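Local coordinates for protein DNA polymerase III beta subunit (Streptococcus pyogenes, PDB 2AVT) that probably encircles DNA as a ring-shaped dimer and tethers the replicative polymerase to its template, the role of a bacterial sliding clamp, at residues A[12-17]-A[43-48]; A[50-55]-A[205-210]; A[83-88]-A[113-118]; A[144-149]-A[210-215]; A[231-236]-A[240-245]. All blocks are in the same frame, centred on the assembly; numbering follows the deposited sequence.

Contact 1. Residues A[12-17]-A[43-48]; sequences IHALNT and VTLTGS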
# COMPACT_ATOMS: atom_id res chain seq x y z
N ILE A 12 -3.46 -14.50 16.51
CA ILE A 12 -3.14 -13.71 15.32
C ILE A 12 -1.86 -12.89 15.50
O ILE A 12 -1.00 -12.89 14.63
CB ILE A 12 -4.31 -12.76 14.96
CG1 ILE A 12 -5.49 -13.58 14.44
CG2 ILE A 12 -3.86 -11.75 13.89
CD1 ILE A 12 -6.73 -12.76 14.13
N HIS A 13 -1.73 -12.21 16.64
CA HIS A 13 -0.53 -11.40 16.88
C HIS A 13 0.74 -12.24 16.81
O HIS A 13 1.70 -11.86 16.15
CB HIS A 13 -0.62 -10.70 18.23
CG HIS A 13 -1.59 -9.55 18.25
ND1 HIS A 13 -1.55 -8.53 17.32
CD2 HIS A 13 -2.62 -9.26 19.09
CE1 HIS A 13 -2.52 -7.67 17.58
NE2 HIS A 13 -3.18 -8.08 18.65
N ALA A 14 0.74 -13.39 17.47
CA ALA A 14 1.90 -14.28 17.47
C ALA A 14 2.18 -14.88 16.09
O ALA A 14 3.33 -15.09 15.72
CB ALA A 14 1.70 -15.41 18.49
N LEU A 15 1.12 -15.17 15.34
CA LEU A 15 1.26 -15.73 14.00
C LEU A 15 1.88 -14.72 13.04
O LEU A 15 2.77 -15.06 12.27
CB LEU A 15 -0.11 -16.17 13.45
CG LEU A 15 -0.68 -17.47 14.03
CD1 LEU A 15 -2.16 -17.64 13.66
CD2 LEU A 15 0.15 -18.63 13.51
N ASN A 16 1.41 -13.48 13.09
CA ASN A 16 1.94 -12.45 12.22
C ASN A 16 3.40 -12.13 12.51
O ASN A 16 4.12 -11.67 11.64
CB ASN A 16 1.11 -11.17 12.32
CG ASN A 16 -0.26 -11.32 11.71
OD1 ASN A 16 -0.48 -12.20 10.88
ND2 ASN A 16 -1.18 -10.45 12.09
N THR A 17 3.82 -12.36 13.74
CA THR A 17 5.21 -12.10 14.11
C THR A 17 6.10 -13.18 13.49
O THR A 17 7.16 -12.89 12.94
CB THR A 17 5.41 -12.16 15.63
OG1 THR A 17 4.64 -11.12 16.25
CG2 THR A 17 6.87 -11.99 15.98
N VAL A 43 2.33 -23.07 23.16
CA VAL A 43 2.22 -23.35 21.74
C VAL A 43 3.37 -22.64 21.04
O VAL A 43 3.45 -21.41 21.03
CB VAL A 43 0.87 -22.86 21.18
CG1 VAL A 43 0.88 -22.86 19.65
CG2 VAL A 43 -0.26 -23.77 21.70
N THR A 44 4.29 -23.41 20.48
CA THR A 44 5.43 -22.80 19.82
C THR A 44 5.26 -22.76 18.30
O THR A 44 5.00 -23.78 17.66
CB THR A 44 6.73 -23.55 20.17
OG1 THR A 44 6.96 -23.43 21.58
CG2 THR A 44 7.91 -22.95 19.42
N LEU A 45 5.42 -21.56 17.75
CA LEU A 45 5.28 -21.33 16.31
C LEU A 45 6.65 -21.09 15.70
O LEU A 45 7.44 -20.29 16.22
CB LEU A 45 4.40 -20.10 16.07
CG LEU A 45 3.07 -20.12 16.82
CD1 LEU A 45 2.30 -18.83 16.54
CD2 LEU A 45 2.24 -21.32 16.37
N THR A 46 6.94 -21.79 14.60
CA THR A 46 8.23 -21.64 13.93
C THR A 46 8.08 -21.33 12.44
O THR A 46 7.26 -21.94 11.75
CB THR A 46 9.10 -22.93 14.05
OG1 THR A 46 9.33 -23.24 15.43
CG2 THR A 46 10.44 -22.73 13.34
N GLY A 47 8.87 -20.37 11.98
CA GLY A 47 8.87 -19.97 10.59
C GLY A 47 10.31 -19.69 10.18
O GLY A 47 11.12 -19.29 11.03
N SER A 48 10.63 -19.93 8.91
CA SER A 48 11.98 -19.68 8.40
C SER A 48 11.97 -19.53 6.89
O SER A 48 11.11 -20.08 6.20
CB SER A 48 12.95 -20.79 8.80
OG SER A 48 12.57 -22.03 8.25

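Contact 2. Residues A[50-55]-A[205-210]; sequences GQISIE and SKSLRE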
# COMPACT_ATOMS: atom_id res chain seq x y z
N GLY A 50 15.25 -19.53 5.13
CA GLY A 50 16.61 -19.81 4.69
C GLY A 50 17.64 -18.80 5.18
O GLY A 50 18.83 -19.09 5.21
N GLN A 51 17.18 -17.61 5.56
CA GLN A 51 18.08 -16.56 6.06
C GLN A 51 17.86 -16.42 7.57
O GLN A 51 18.82 -16.41 8.36
CB GLN A 51 17.80 -15.24 5.36
CG GLN A 51 18.92 -14.20 5.43
CD GLN A 51 20.11 -14.56 4.55
OE1 GLN A 51 19.97 -14.72 3.34
NE2 GLN A 51 21.28 -14.68 5.15
N ILE A 52 16.59 -16.29 7.97
CA ILE A 52 16.24 -16.19 9.39
C ILE A 52 15.22 -17.25 9.77
O ILE A 52 14.56 -17.85 8.91
CB ILE A 52 15.62 -14.80 9.75
CG1 ILE A 52 14.33 -14.58 8.98
CG2 ILE A 52 16.61 -13.68 9.45
CD1 ILE A 52 13.68 -13.23 9.25
N SER A 53 15.12 -17.50 11.07
CA SER A 53 14.17 -18.44 11.63
C SER A 53 13.64 -17.80 12.90
O SER A 53 14.41 -17.24 13.70
CB SER A 53 14.84 -19.77 11.99
OG SER A 53 15.30 -20.45 10.84
N ILE A 54 12.33 -17.87 13.09
CA ILE A 54 11.69 -17.33 14.28
C ILE A 54 10.91 -18.41 15.00
O ILE A 54 10.06 -19.07 14.40
CB ILE A 54 10.71 -16.19 13.92
CG1 ILE A 54 11.48 -15.00 13.34
CG2 ILE A 54 9.94 -15.74 15.17
CD1 ILE A 54 10.58 -13.89 12.87
N GLU A 55 11.22 -18.60 16.28
CA GLU A 55 10.52 -19.56 17.13
C GLU A 55 9.83 -18.70 18.19
O GLU A 55 10.48 -18.13 19.06
CB GLU A 55 11.48 -20.56 17.78
CG GLU A 55 11.86 -21.72 16.87
CD GLU A 55 12.77 -22.73 17.54
OE1 GLU A 55 12.57 -23.10 18.69
OE2 GLU A 55 13.77 -23.21 16.79
N SER A 205 21.81 -7.27 6.30
CA SER A 205 21.01 -6.13 6.73
C SER A 205 19.52 -6.37 6.80
O SER A 205 18.85 -5.85 7.70
CB SER A 205 21.30 -4.93 5.82
OG SER A 205 21.14 -5.27 4.46
N LYS A 206 18.97 -7.14 5.86
CA LYS A 206 17.54 -7.39 5.89
C LYS A 206 17.16 -8.14 7.15
O LYS A 206 16.11 -7.89 7.74
CB LYS A 206 17.09 -8.19 4.67
CG LYS A 206 15.58 -8.28 4.54
CD LYS A 206 15.14 -8.85 3.20
CE LYS A 206 13.68 -8.53 2.93
NZ LYS A 206 13.42 -7.06 3.00
N SER A 207 18.02 -9.05 7.57
CA SER A 207 17.78 -9.84 8.76
C SER A 207 17.68 -8.95 10.00
O SER A 207 16.95 -9.26 10.94
CB SER A 207 18.89 -10.88 8.93
OG SER A 207 18.91 -11.77 7.83
N LEU A 208 18.41 -7.84 10.00
CA LEU A 208 18.39 -6.92 11.13
C LEU A 208 17.11 -6.11 11.15
O LEU A 208 16.56 -5.83 12.22
CB LEU A 208 19.62 -6.00 11.09
CG LEU A 208 20.90 -6.70 11.55
CD1 LEU A 208 22.09 -5.78 11.40
CD2 LEU A 208 20.73 -7.14 12.99
N ARG A 209 16.63 -5.72 9.97
CA ARG A 209 15.38 -4.96 9.89
C ARG A 209 14.25 -5.81 10.47
O ARG A 209 13.35 -5.29 11.12
CB ARG A 209 15.05 -4.60 8.44
CG ARG A 209 16.12 -3.76 7.75
CD ARG A 209 15.53 -2.52 7.11
NE ARG A 209 15.47 -2.60 5.65
CZ ARG A 209 14.63 -3.37 4.96
NH1 ARG A 209 13.76 -4.15 5.58
NH2 ARG A 209 14.67 -3.35 3.63
N GLU A 210 14.31 -7.12 10.24
CA GLU A 210 13.30 -8.02 10.75
C GLU A 210 13.38 -8.13 12.28
O GLU A 210 12.36 -8.33 12.95
CB GLU A 210 13.44 -9.41 10.11
CG GLU A 210 13.12 -9.45 8.62
CD GLU A 210 11.71 -8.98 8.29
OE1 GLU A 210 10.75 -9.52 8.86
OE2 GLU A 210 11.56 -8.07 7.45

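Contact 3. Residues A[83-88]-A[113-118]; sequences INIISS and ITLKGK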
# COMPACT_ATOMS: atom_id res chain seq x y z
N ILE A 83 -3.11 -18.33 8.45
CA ILE A 83 -3.32 -17.06 9.12
C ILE A 83 -4.56 -16.33 8.61
O ILE A 83 -5.29 -15.74 9.40
CB ILE A 83 -2.08 -16.15 8.98
CG1 ILE A 83 -0.90 -16.79 9.70
CG2 ILE A 83 -2.38 -14.78 9.52
CD1 ILE A 83 0.42 -16.02 9.54
N ASN A 84 -4.79 -16.34 7.29
CA ASN A 84 -6.00 -15.70 6.76
C ASN A 84 -7.25 -16.42 7.31
O ASN A 84 -8.26 -15.78 7.62
CB ASN A 84 -6.04 -15.75 5.22
CG ASN A 84 -4.97 -14.89 4.58
OD1 ASN A 84 -4.61 -13.83 5.10
ND2 ASN A 84 -4.47 -15.33 3.44
N ILE A 85 -7.18 -17.73 7.42
CA ILE A 85 -8.32 -18.48 7.96
C ILE A 85 -8.59 -18.09 9.42
O ILE A 85 -9.72 -17.72 9.78
CB ILE A 85 -8.08 -19.99 7.85
CG1 ILE A 85 -8.33 -20.43 6.41
CG2 ILE A 85 -9.02 -20.75 8.79
CD1 ILE A 85 -7.64 -21.69 6.05
N ILE A 86 -7.54 -18.13 10.25
CA ILE A 86 -7.65 -17.77 11.66
C ILE A 86 -8.20 -16.36 11.81
O ILE A 86 -9.08 -16.11 12.63
CB ILE A 86 -6.27 -17.87 12.37
CG1 ILE A 86 -5.85 -19.33 12.46
CG2 ILE A 86 -6.33 -17.21 13.76
CD1 ILE A 86 -6.78 -20.21 13.30
N SER A 87 -7.68 -15.44 11.00
CA SER A 87 -8.12 -14.05 11.07
C SER A 87 -9.56 -13.88 10.62
O SER A 87 -10.18 -12.86 10.92
CB SER A 87 -7.22 -13.16 10.21
OG SER A 87 -5.85 -13.30 10.56
N SER A 88 -10.10 -14.86 9.91
CA SER A 88 -11.47 -14.76 9.42
C SER A 88 -12.50 -15.41 10.33
O SER A 88 -13.70 -15.24 10.11
CB SER A 88 -11.59 -15.41 8.04
OG SER A 88 -11.76 -16.82 8.19
N ILE A 113 -13.96 -25.19 10.31
CA ILE A 113 -13.08 -25.26 9.14
C ILE A 113 -11.99 -26.30 9.34
O ILE A 113 -11.21 -26.23 10.30
CB ILE A 113 -12.43 -23.87 8.87
CG1 ILE A 113 -13.51 -22.86 8.50
CG2 ILE A 113 -11.39 -23.98 7.73
CD1 ILE A 113 -13.04 -21.41 8.50
N THR A 114 -11.93 -27.27 8.45
CA THR A 114 -10.92 -28.31 8.54
C THR A 114 -9.85 -28.06 7.48
O THR A 114 -10.16 -27.82 6.32
CB THR A 114 -11.54 -29.70 8.32
OG1 THR A 114 -12.64 -29.86 9.23
CG2 THR A 114 -10.50 -30.81 8.57
N LEU A 115 -8.58 -28.12 7.90
CA LEU A 115 -7.46 -27.89 6.99
C LEU A 115 -6.52 -29.09 6.92
O LEU A 115 -6.30 -29.78 7.92
CB LEU A 115 -6.65 -26.68 7.44
CG LEU A 115 -7.43 -25.39 7.64
CD1 LEU A 115 -6.51 -24.34 8.22
CD2 LEU A 115 -8.04 -24.94 6.30
N LYS A 116 -5.98 -29.35 5.74
CA LYS A 116 -5.04 -30.45 5.58
C LYS A 116 -3.64 -29.91 5.84
O LYS A 116 -3.27 -28.84 5.34
CB LYS A 116 -5.13 -31.05 4.16
CG LYS A 116 -4.08 -32.11 3.84
CD LYS A 116 -3.98 -33.18 4.93
CE LYS A 116 -3.99 -34.58 4.35
NZ LYS A 116 -2.99 -34.74 3.26
N GLY A 117 -2.87 -30.64 6.64
CA GLY A 117 -1.51 -30.21 6.94
C GLY A 117 -0.48 -31.28 6.65
O GLY A 117 -0.77 -32.29 6.01
N LYS A 118 0.74 -31.09 7.14
CA LYS A 118 1.79 -32.07 6.90
C LYS A 118 2.52 -32.42 8.18
O LYS A 118 2.53 -31.64 9.13
CB LYS A 118 2.80 -31.54 5.89
CG LYS A 118 2.25 -31.28 4.50
CD LYS A 118 3.39 -30.92 3.55
CE LYS A 118 2.89 -30.64 2.13
NZ LYS A 118 2.13 -29.37 2.07

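Contact 4. Residues A[144-149]-A[210-215]; sequences SIIAET and EFSAVF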
# COMPACT_ATOMS: atom_id res chain seq x y z
N SER A 144 18.27 0.87 17.80
CA SER A 144 18.85 2.16 17.43
C SER A 144 20.04 1.96 16.51
O SER A 144 20.21 2.69 15.54
CB SER A 144 19.30 2.91 18.68
OG SER A 144 19.94 4.12 18.31
N ILE A 145 20.87 0.97 16.83
CA ILE A 145 22.05 0.63 16.04
C ILE A 145 21.63 0.19 14.64
O ILE A 145 22.24 0.57 13.64
CB ILE A 145 22.85 -0.52 16.71
CG1 ILE A 145 23.46 -0.04 18.03
CG2 ILE A 145 23.91 -1.05 15.77
CD1 ILE A 145 24.05 -1.15 18.90
N ILE A 146 20.58 -0.63 14.58
CA ILE A 146 20.06 -1.13 13.31
C ILE A 146 19.55 -0.03 12.39
O ILE A 146 19.94 0.04 11.23
CB ILE A 146 18.93 -2.14 13.56
CG1 ILE A 146 19.50 -3.36 14.29
CG2 ILE A 146 18.26 -2.52 12.23
CD1 ILE A 146 18.47 -4.35 14.75
N ALA A 147 18.68 0.83 12.91
CA ALA A 147 18.12 1.91 12.12
C ALA A 147 19.21 2.88 11.65
O ALA A 147 18.99 3.64 10.70
CB ALA A 147 17.07 2.66 12.92
N GLU A 148 20.37 2.85 12.30
CA GLU A 148 21.47 3.75 11.95
C GLU A 148 22.47 3.16 10.96
O GLU A 148 23.18 3.90 10.29
CB GLU A 148 22.23 4.21 13.21
CG GLU A 148 21.39 4.97 14.22
CD GLU A 148 22.18 5.47 15.43
OE1 GLU A 148 23.08 4.75 15.90
OE2 GLU A 148 21.87 6.57 15.91
N THR A 149 22.54 1.83 10.86
CA THR A 149 23.52 1.22 9.97
C THR A 149 22.99 0.31 8.85
O THR A 149 23.63 0.19 7.80
CB THR A 149 24.53 0.40 10.78
OG1 THR A 149 23.85 -0.66 11.45
CG2 THR A 149 25.23 1.28 11.82
N GLU A 210 14.31 -7.12 10.24
CA GLU A 210 13.30 -8.02 10.75
C GLU A 210 13.38 -8.13 12.28
O GLU A 210 12.36 -8.33 12.95
CB GLU A 210 13.44 -9.41 10.11
CG GLU A 210 13.12 -9.45 8.62
CD GLU A 210 11.71 -8.98 8.29
OE1 GLU A 210 10.75 -9.52 8.86
OE2 GLU A 210 11.56 -8.07 7.45
N PHE A 211 14.59 -8.00 12.83
CA PHE A 211 14.77 -8.06 14.28
C PHE A 211 13.90 -6.98 14.92
O PHE A 211 13.17 -7.24 15.88
CB PHE A 211 16.23 -7.79 14.66
CG PHE A 211 16.45 -7.62 16.14
CD1 PHE A 211 16.32 -6.37 16.74
CD2 PHE A 211 16.75 -8.70 16.95
CE1 PHE A 211 16.49 -6.22 18.11
CE2 PHE A 211 16.92 -8.56 18.32
CZ PHE A 211 16.79 -7.31 18.90
N SER A 212 14.00 -5.76 14.39
CA SER A 212 13.25 -4.63 14.91
C SER A 212 11.75 -4.83 14.83
O SER A 212 11.00 -4.39 15.71
CB SER A 212 13.64 -3.35 14.15
OG SER A 212 14.97 -2.98 14.42
N ALA A 213 11.31 -5.50 13.78
CA ALA A 213 9.89 -5.75 13.59
C ALA A 213 9.37 -6.86 14.50
O ALA A 213 8.22 -6.82 14.93
CB ALA A 213 9.59 -6.09 12.13
N VAL A 214 10.22 -7.83 14.80
CA VAL A 214 9.82 -8.96 15.62
C VAL A 214 9.82 -8.73 17.13
O VAL A 214 8.91 -9.18 17.83
CB VAL A 214 10.71 -10.19 15.32
CG1 VAL A 214 10.27 -11.37 16.17
CG2 VAL A 214 10.61 -10.53 13.83
N PHE A 215 10.84 -8.05 17.64
CA PHE A 215 10.91 -7.77 19.07
C PHE A 215 10.23 -6.44 19.39
O PHE A 215 10.75 -5.37 19.05
CB PHE A 215 12.36 -7.76 19.56
CG PHE A 215 13.01 -9.13 19.56
CD1 PHE A 215 12.86 -9.98 20.64
CD2 PHE A 215 13.73 -9.57 18.46
CE1 PHE A 215 13.42 -11.25 20.64
CE2 PHE A 215 14.29 -10.84 18.45
CZ PHE A 215 14.13 -11.68 19.54

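Contact 5. Residues A[231-236]-A[240-245]; sequences ILFRSE and FYTRLL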
# COMPACT_ATOMS: atom_id res chain seq x y z
N ILE A 231 23.73 -16.23 14.50
CA ILE A 231 23.60 -15.52 15.76
C ILE A 231 22.16 -15.70 16.22
O ILE A 231 21.23 -15.71 15.40
CB ILE A 231 23.94 -14.02 15.57
CG1 ILE A 231 23.69 -13.25 16.86
CG2 ILE A 231 23.14 -13.45 14.43
CD1 ILE A 231 24.01 -11.77 16.73
N LEU A 232 21.98 -15.90 17.52
CA LEU A 232 20.67 -16.09 18.10
C LEU A 232 20.32 -14.93 19.04
O LEU A 232 21.08 -14.63 19.97
CB LEU A 232 20.62 -17.41 18.89
CG LEU A 232 19.52 -17.62 19.94
CD1 LEU A 232 18.13 -17.62 19.31
CD2 LEU A 232 19.78 -18.93 20.65
N PHE A 233 19.20 -14.27 18.78
CA PHE A 233 18.73 -13.20 19.64
C PHE A 233 17.57 -13.84 20.38
O PHE A 233 16.67 -14.40 19.75
CB PHE A 233 18.22 -12.00 18.83
CG PHE A 233 19.27 -11.33 18.01
CD1 PHE A 233 19.56 -11.78 16.73
CD2 PHE A 233 19.93 -10.21 18.49
CE1 PHE A 233 20.50 -11.14 15.96
CE2 PHE A 233 20.87 -9.56 17.72
CZ PHE A 233 21.15 -10.02 16.45
N ARG A 234 17.58 -13.77 21.71
CA ARG A 234 16.53 -14.40 22.49
C ARG A 234 15.92 -13.58 23.63
O ARG A 234 16.63 -12.95 24.42
CB ARG A 234 17.07 -15.72 23.08
CG ARG A 234 16.01 -16.59 23.70
CD ARG A 234 16.60 -17.85 24.31
NE ARG A 234 17.46 -17.55 25.45
CZ ARG A 234 18.07 -18.47 26.19
NH1 ARG A 234 17.90 -19.76 25.92
NH2 ARG A 234 18.84 -18.11 27.21
N SER A 235 14.59 -13.59 23.68
CA SER A 235 13.83 -12.91 24.72
C SER A 235 13.18 -14.05 25.49
O SER A 235 13.53 -15.21 25.30
CB SER A 235 12.76 -12.00 24.12
OG SER A 235 11.80 -12.74 23.38
N GLU A 236 12.23 -13.73 26.36
CA GLU A 236 11.58 -14.78 27.13
C GLU A 236 10.80 -15.78 26.27
O GLU A 236 10.87 -16.98 26.50
CB GLU A 236 10.63 -14.16 28.16
CG GLU A 236 11.34 -13.57 29.37
CD GLU A 236 12.23 -14.58 30.08
OE1 GLU A 236 11.78 -15.74 30.24
OE2 GLU A 236 13.36 -14.22 30.47
N PHE A 240 15.15 -15.70 17.85
CA PHE A 240 15.35 -15.22 16.49
C PHE A 240 16.77 -15.58 16.03
O PHE A 240 17.76 -15.09 16.59
CB PHE A 240 15.15 -13.70 16.51
CG PHE A 240 15.20 -13.04 15.15
CD1 PHE A 240 16.38 -12.53 14.65
CD2 PHE A 240 14.03 -12.82 14.44
CE1 PHE A 240 16.41 -11.82 13.46
CE2 PHE A 240 14.05 -12.11 13.24
CZ PHE A 240 15.24 -11.61 12.76
N TYR A 241 16.87 -16.45 15.03
CA TYR A 241 18.16 -16.87 14.48
C TYR A 241 18.41 -16.21 13.14
O TYR A 241 17.48 -15.95 12.38
CB TYR A 241 18.22 -18.38 14.25
CG TYR A 241 18.04 -19.23 15.47
CD1 TYR A 241 16.79 -19.41 16.04
CD2 TYR A 241 19.12 -19.90 16.03
CE1 TYR A 241 16.62 -20.22 17.15
CE2 TYR A 241 18.96 -20.71 17.14
CZ TYR A 241 17.71 -20.87 17.69
OH TYR A 241 17.54 -21.68 18.79
N THR A 242 19.68 -15.95 12.85
CA THR A 242 20.05 -15.34 11.59
C THR A 242 21.32 -15.95 11.03
O THR A 242 22.29 -16.16 11.76
CB THR A 242 20.31 -13.84 11.72
OG1 THR A 242 19.19 -13.21 12.36
CG2 THR A 242 20.50 -13.25 10.34
N ARG A 243 21.31 -16.25 9.73
CA ARG A 243 22.46 -16.82 9.06
C ARG A 243 23.52 -15.72 8.94
O ARG A 243 23.18 -14.56 8.71
CB ARG A 243 22.05 -17.33 7.67
CG ARG A 243 23.17 -17.55 6.67
CD ARG A 243 22.60 -18.17 5.39
NE ARG A 243 23.50 -18.09 4.25
CZ ARG A 243 23.82 -16.96 3.62
NH1 ARG A 243 24.64 -16.98 2.58
NH2 ARG A 243 23.30 -15.80 4.02
N LEU A 244 24.79 -16.09 9.09
CA LEU A 244 25.88 -15.12 9.01
C LEU A 244 26.57 -15.12 7.66
O LEU A 244 26.69 -16.15 7.00
CB LEU A 244 26.93 -15.42 10.10
CG LEU A 244 26.50 -15.29 11.57
CD1 LEU A 244 27.69 -15.63 12.45
CD2 LEU A 244 26.02 -13.88 11.86
N LEU A 245 27.04 -13.94 7.25
CA LEU A 245 27.75 -13.82 5.99
C LEU A 245 29.22 -14.13 6.30
O LEU A 245 29.84 -13.48 7.13
CB LEU A 245 27.61 -12.40 5.43
CG LEU A 245 26.20 -12.05 4.94
CD1 LEU A 245 26.11 -10.56 4.64
CD2 LEU A 245 25.87 -12.88 3.70

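Contact 1. Residues A[12-17]-A[43-48]
L45 projects from strand 42-48 onto A14 and L15 of helix 8-18, and this helix-on-sheet packing is the basic layer of the DNA clamp fold, in which helices facing the inside of the ring are backed by an outer sheet. A single methyl, CD1 of L45, does all the close touching. Its nearest neighbour is CD2 of L15, 3.7 Å from L45 CD1, and the two leucine side chains cross at about a right angle. A14, the residue before L15, presents its CB, 4.0 Å from the same L45 CD1. L15 does not aim straight at the strand; with CG anti to its carbonyl carbon (chi1 -76°), it brings CD2 to the L45 methyl. The side-chain contact is apolar and buried, a small example of how a helix is seated on a sheet by one inserted methyl.

Around this first shell, I36 of strand 33-39 lies against L45, while I34 and the helix residue I83 close on L15 and I58 meets A14. The strand itself is fixed by backbone hydrogen bonds, L45 with N56 and T44 with E37. The carbonyl of A14 also borders the methyl: A14 O lies 4.0 Å from L45 CD1 and is engaged by the hydroxyl OG1 of T18, one turn further along the helix.

Contact 2. Residues A[50-55]-A[205-210]
S207, near the start of helix 205-214, meets Q51 and I52 at the point where the central clamp domain rests on a strand of the N-terminal one. Just ahead of it, S205, the first residue of the helix, hydrogen-bonds through OG to the backbone oxygen of T163. At S207 the side chain points at the strand, and across the contact its hydroxyl meets carbon: OG lies 3.4 Å from I52 CG2 and equally 3.4 Å from Q51 CG. S207 CB adds a further contact, 3.6 Å from I52 CG2.

One turn on, E210 takes up the other branch of the same isoleucine. With CG1 of I52 set between the backbone N and the carbonyl carbon (chi1 62°), CG2 goes to the serine and CD1 to the glutamate, where I52 CD1 is 3.9 Å from both CB and CG of E210. The two side chains cross at about a right angle. The glutamate chain bends at chi2, and only its methylene groups serve the strand; OE1 forms a salt bridge with R20. I52 itself is backed by T242 of the neighbouring strand 238-243.

The chemistry is thus divided: the carboxylate of E210 is paired with R20, whereas S207 OG is buried among carbons with no partner in the model. This helix-strand contact therefore relies on shape, and the domain join takes its hydrogen bonds from strands 52-59 and 238-243.

Contact 3. Residues A[83-88]-A[113-118]
At the dimer interface of the clamp, I85 of helix 79-88 covers I113 and L115 of strand 111-116, the edge strand, which pairs antiparallel with a strand of the second subunit so that the sheet runs on across the interface. The two branches of the isoleucine divide the work. CD1 reaches L115 tip to tip, and the fit is tight: I85 CD1 stands 3.3 Å from L115 CD2, closer than ordinary van der Waals contact, and 3.6 Å from L115 CD1. CG2, held anti to the backbone N, turns to the other strand residue, so that I85 CG2 sits 4.1 Å from both CD1 and CG2 of I113. L106 of the adjoining strand and F81 and F82 of the helix complete this apolar layer.

Two serines beside it return their hydroxyls to main-chain oxygens. S87 OG is 2.8 Å from I83 O, lying above the carbonyl plane, while S87 N approaches that oxygen from the opposite face. S88 OG bonds I85 O at 2.7 Å, in the carbonyl plane and on a lone pair, and S88 N joins it, so each of these oxygens is gripped twice.

Beyond the chain, S88 O is bound by NH1 of R277 of the second subunit. The apolar contact of I85 is thus internal to one subunit, yet I113 and L115 pack both on it and on the second subunit, with S88 O supplying a hydrogen bond across.

Contact 4. Residues A[144-149]-A[210-215]
The F211 ring receives I146 CD1 obliquely, 3.6 Å from F211 CD1, while CD2 of F215 lies over one of its faces, 3.3 Å above the plane and offset toward the rim. The F215 ring in turn presents an edge, in plane, to F211 O, and the ring of F233 meets F211 with the planes inclined at about 55°. The contact joins helices 139-149 and 205-214, the two helices of the central clamp domain; they run in opposite directions along the segments that touch.

Between the helices I146 acts as the single inserted side chain. Its CG1 is anti to the carbonyl carbon (chi1 -65°), which carries CD1 across to the partner helix, where it crosses the phenylalanine side chain at about a right angle. F211, with CG anti to the backbone N, brings its ring to that methyl. S212 adds its hydroxyl beside the ring: S212 OG lies 3.8 Å from I146 CD1 and 4.0 Å from I146 CG2, packing on carbon as a small neighbour.

K143, one residue before the first segment, adds a polar tie between the helices by bonding S212 O through NZ. At the far end of helix 139-149 the hydroxyl of T149 turns back on its own chain, OG1 lying 3.0 Å from I145 O and 37° out of that carbonyl's plane.

Contact 5. Residues A[231-236]-A[240-245]
F233 and F240 form a pair in the antiparallel hairpin of strands 230-234 and 238-243, part of the sheet that continues into the N-terminal clamp domain. Backbone hydrogen bonds come first. F233 N to F240 O is short and nearly straight (2.7 Å, 175°), and F240 N returns to F233 O at 2.8 Å, so this hydrogen-bonded pair is gripped from both directions. T242 N gives to I231 O at 3.0 Å with a less straight hydrogen bond (145°). In the non-hydrogen-bonded pair between them, CA-H groups make weak contacts with two carbonyl oxygens: L232 CA stands 3.4 Å from F240 O, and Y241 CA the same distance from I231 O.

Ring contacts differ on the two sides of the sheet. L232 and Y241 lie side by side, and the leucine lays a CH-pi contact on the tyrosine, its CD1 3.7 Å from the ring centroid and 12° off the normal. On the side of F233 and F240 the rings instead run alongside each other, F233 CD1 approaching the edge of F240 at 3.9 Å from its CD1. F211 meets F233 there.

Among apolar contacts, I231 CG2 touches L244 CD2 at 3.9 Å. I231, F233, F240 and T242 thus bond within the hairpin, while L232 and Y241 turn their backbones to the flanking strands; T242 OG1, buried here, has no partner in the model.

How the contacts relate
From the N terminus, contact 1 closes the first loop, seating helix 8-18 on strand 42-48. Contact 2 then opens a long loop from strand 52-59 to helix 205-214, joining the N-terminal and central domains. Contact 3 is nested inside that loop and lies on the subunit boundary, where it touches contact 1 through the neighbouring helices. Contact 4 opens within the same loop but closes just past it, so it crosses contact 2 and shares E210 with it. Contact 5 follows in series as a local hairpin; its strand 238-243 hydrogen-bonds to strand 52-59, and its phenylalanines pack against those of contact 4, drawing sheet and helices together.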